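Local coordinates for protein putative arylalkylamine N-Acetyltransferase 7 (Aedes aegypti, PDB 4FD7) that probably transfers an acetyl group from acetyl-CoA to an amine, as expected of a putative arylalkylamine N-acetyltransferase of the GNAT family, at residues A[30-35]-A[89-94]. Residues are numbered along the deposited sequence; the frame is centred on the assembly and turned at random.
Sequences WYRVQD and VCFREG
Val89 pairs with Gln34 through both backbone hydrogen bonds of an antiparallel hydrogen-bonded pair, Val89 N to Gln34 O and Gln34 N to Val89 O, each 2.9 Å. The two side chains lie side by side on the same face, Val89 CG1 3.8 Å from Gln34 CG. One residue on, Cys90 faces Val33 in a non-hydrogen-bonded pair; its SG, anti to the backbone N, comes obliquely to the Tyr31 ring on the other face of the sheet. Phe91 and Arg32 again share two backbone hydrogen bonds. Phe91 CB sits over the centre of the Arg32 guanidinium, 3.7 Å above the plane, while the edge of its ring meets the Gln34 amide, turned 88° to it. That amide also holds the guanidinium: Arg32 NE donates to Gln34 OE1 at 2.9 Å, almost straight and in both planes. Arg92 lays its aliphatic part against Tyr31, CG making an off-centre CH-pi contact 4.2 Å from the ring centroid; its NH1 goes on to a salt bridge with Asp22. As the strand ends, Glu93 N still bonds Trp30 O; the bend at chi2 (-64°) turns Glu93 CD back toward 30-35, and OE2 forms a salt bridge with Arg32 NH1 at 3.2 Å. OE1 accepts from a water shared with Tyr31 O and forms a salt bridge with Arg17, so the carboxylate lies between two arginines, which would favour its ionised form. In the five-stranded antiparallel sheet of this GNAT-family protein, 28-35 is second and 88-92 the middle strand: 14-21 flanks 28-35, bringing Phe18 nearly parallel to the Tyr31 ring, 98-108 flanks 88-92, and helices dominate the connection between 28-35 and 88-92.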
loop_
_atom_site.group_PDB
_atom_site.type_symbol
_atom_site.label_atom_id
_atom_site.label_comp_id
_atom_site.label_asym_id
_atom_site.label_seq_id
_atom_site.Cartn_x
_atom_site.Cartn_y
_atom_site.Cartn_z
ATOM N N TRP A 30 6.289 15.502 16.437
ATOM C CA TRP A 30 5.257 15.588 15.418
ATOM C C TRP A 30 5.736 14.942 14.139
ATOM O O TRP A 30 6.914 15.021 13.800
ATOM C CB TRP A 30 4.901 17.048 15.140
ATOM C CG TRP A 30 3.987 17.642 16.127
ATOM C CD1 TRP A 30 4.331 18.383 17.221
ATOM C CD2 TRP A 30 2.561 17.583 16.111
ATOM N NE1 TRP A 30 3.203 18.778 17.895
ATOM C CE2 TRP A 30 2.097 18.295 17.234
ATOM C CE3 TRP A 30 1.623 16.989 15.258
ATOM C CZ2 TRP A 30 0.742 18.428 17.535
ATOM C CZ3 TRP A 30 0.275 17.116 15.559
ATOM C CH2 TRP A 30 -0.153 17.830 16.683
ATOM N N TYR A 31 4.805 14.300 13.433
ATOM C CA TYR A 31 5.067 13.751 12.122
ATOM C C TYR A 31 4.002 14.289 11.175
ATOM O O TYR A 31 2.963 14.774 11.617
ATOM C CB TYR A 31 4.935 12.223 12.138
ATOM C CG TYR A 31 5.940 11.482 12.998
ATOM C CD1 TYR A 31 7.078 10.913 12.435
ATOM C CD2 TYR A 31 5.734 11.329 14.361
ATOM C CE1 TYR A 31 7.999 10.218 13.219
ATOM C CE2 TYR A 31 6.639 10.644 15.147
ATOM C CZ TYR A 31 7.769 10.089 14.574
ATOM O OH TYR A 31 8.676 9.399 15.361
ATOM N N ARG A 32 4.243 14.176 9.877
ATOM C CA ARG A 32 3.215 14.510 8.904
ATOM C C ARG A 32 3.161 13.439 7.819
ATOM O O ARG A 32 4.154 12.738 7.575
ATOM C CB ARG A 32 3.481 15.873 8.270
ATOM C CG ARG A 32 4.792 15.945 7.490
ATOM C CD ARG A 32 5.039 17.342 6.962
ATOM N NE ARG A 32 6.234 17.406 6.125
ATOM C CZ ARG A 32 7.467 17.556 6.596
ATOM N NH1 ARG A 32 7.677 17.660 7.902
ATOM N NH2 ARG A 32 8.491 17.597 5.757
ATOM N N VAL A 33 1.995 13.331 7.187
ATOM C CA VAL A 33 1.815 12.517 5.991
ATOM C C VAL A 33 1.402 13.467 4.862
ATOM O O VAL A 33 0.471 14.268 5.022
ATOM C CB VAL A 33 0.720 11.456 6.165
ATOM C CG1 VAL A 33 0.744 10.480 4.966
ATOM C CG2 VAL A 33 0.886 10.705 7.488
ATOM N N GLN A 34 2.106 13.395 3.737
ATOM C CA GLN A 34 1.888 14.349 2.652
ATOM C C GLN A 34 2.105 13.722 1.289
ATOM O O GLN A 34 2.619 12.605 1.191
ATOM C CB GLN A 34 2.844 15.538 2.791
ATOM C CG GLN A 34 4.329 15.151 2.707
ATOM C CD GLN A 34 5.230 16.345 2.427
ATOM O OE1 GLN A 34 5.683 17.030 3.344
ATOM N NE2 GLN A 34 5.507 16.585 1.161
ATOM N N ASP A 35 1.716 14.451 0.243
ATOM C CA ASP A 35 2.042 14.045 -1.127
ATOM C C ASP A 35 3.539 13.821 -1.237
ATOM O O ASP A 35 4.335 14.591 -0.685
ATOM C CB ASP A 35 1.664 15.127 -2.136
ATOM C CG ASP A 35 0.178 15.263 -2.335
ATOM O OD1 ASP A 35 -0.535 14.231 -2.378
ATOM O OD2 ASP A 35 -0.275 16.426 -2.472
ATOM N N VAL A 89 3.745 9.972 1.763
ATOM C CA VAL A 89 5.012 9.801 2.473
ATOM C C VAL A 89 4.910 10.410 3.868
ATOM O O VAL A 89 4.209 11.410 4.060
ATOM C CB VAL A 89 6.201 10.432 1.692
ATOM C CG1 VAL A 89 6.048 11.962 1.527
ATOM C CG2 VAL A 89 7.534 10.128 2.377
ATOM N N CYS A 90 5.589 9.798 4.835
ATOM C CA CYS A 90 5.594 10.303 6.207
ATOM C C CYS A 90 6.968 10.866 6.555
ATOM O O CYS A 90 8.007 10.234 6.298
ATOM C CB CYS A 90 5.226 9.183 7.203
ATOM S SG CYS A 90 5.199 9.647 8.969
ATOM N N PHE A 91 6.968 12.064 7.131
ATOM C CA PHE A 91 8.211 12.663 7.638
ATOM C C PHE A 91 8.041 13.018 9.098
ATOM O O PHE A 91 6.945 13.346 9.536
ATOM C CB PHE A 91 8.567 13.956 6.887
ATOM C CG PHE A 91 8.878 13.764 5.427
ATOM C CD1 PHE A 91 9.980 13.021 5.019
ATOM C CD2 PHE A 91 8.077 14.358 4.455
ATOM C CE1 PHE A 91 10.276 12.867 3.651
ATOM C CE2 PHE A 91 8.357 14.203 3.092
ATOM C CZ PHE A 91 9.457 13.460 2.690
ATOM N N ARG A 92 9.135 12.948 9.845
ATOM C CA ARG A 92 9.196 13.498 11.190
ATOM C C ARG A 92 9.602 14.971 11.077
ATOM O O ARG A 92 10.528 15.301 10.341
ATOM C CB ARG A 92 10.247 12.728 11.998
ATOM C CG ARG A 92 10.328 13.096 13.477
ATOM C CD ARG A 92 11.310 12.156 14.144
ATOM N NE ARG A 92 12.541 12.076 13.367
ATOM C CZ ARG A 92 13.737 12.429 13.824
ATOM N NH1 ARG A 92 13.867 12.862 15.072
ATOM N NH2 ARG A 92 14.804 12.337 13.038
ATOM N N GLU A 93 8.890 15.856 11.776
ATOM C CA GLU A 93 9.223 17.281 11.782
ATOM C C GLU A 93 10.655 17.464 12.240
ATOM O O GLU A 93 11.021 17.011 13.321
ATOM C CB GLU A 93 8.303 18.066 12.717
ATOM C CG GLU A 93 6.830 17.936 12.426
ATOM C CD GLU A 93 6.431 18.486 11.083
ATOM O OE1 GLU A 93 5.402 18.010 10.557
ATOM O OE2 GLU A 93 7.135 19.393 10.565
ATOM N N GLY A 94 11.456 18.115 11.406
ATOM C CA GLY A 94 12.849 18.363 11.717
ATOM C C GLY A 94 13.789 17.562 10.836
ATOM O O GLY A 94 15.004 17.771 10.873
HETATM O O HOH W 1 3.124 17.347 11.490
HETATM O O HOH W 2 10.179 19.085 9.463
#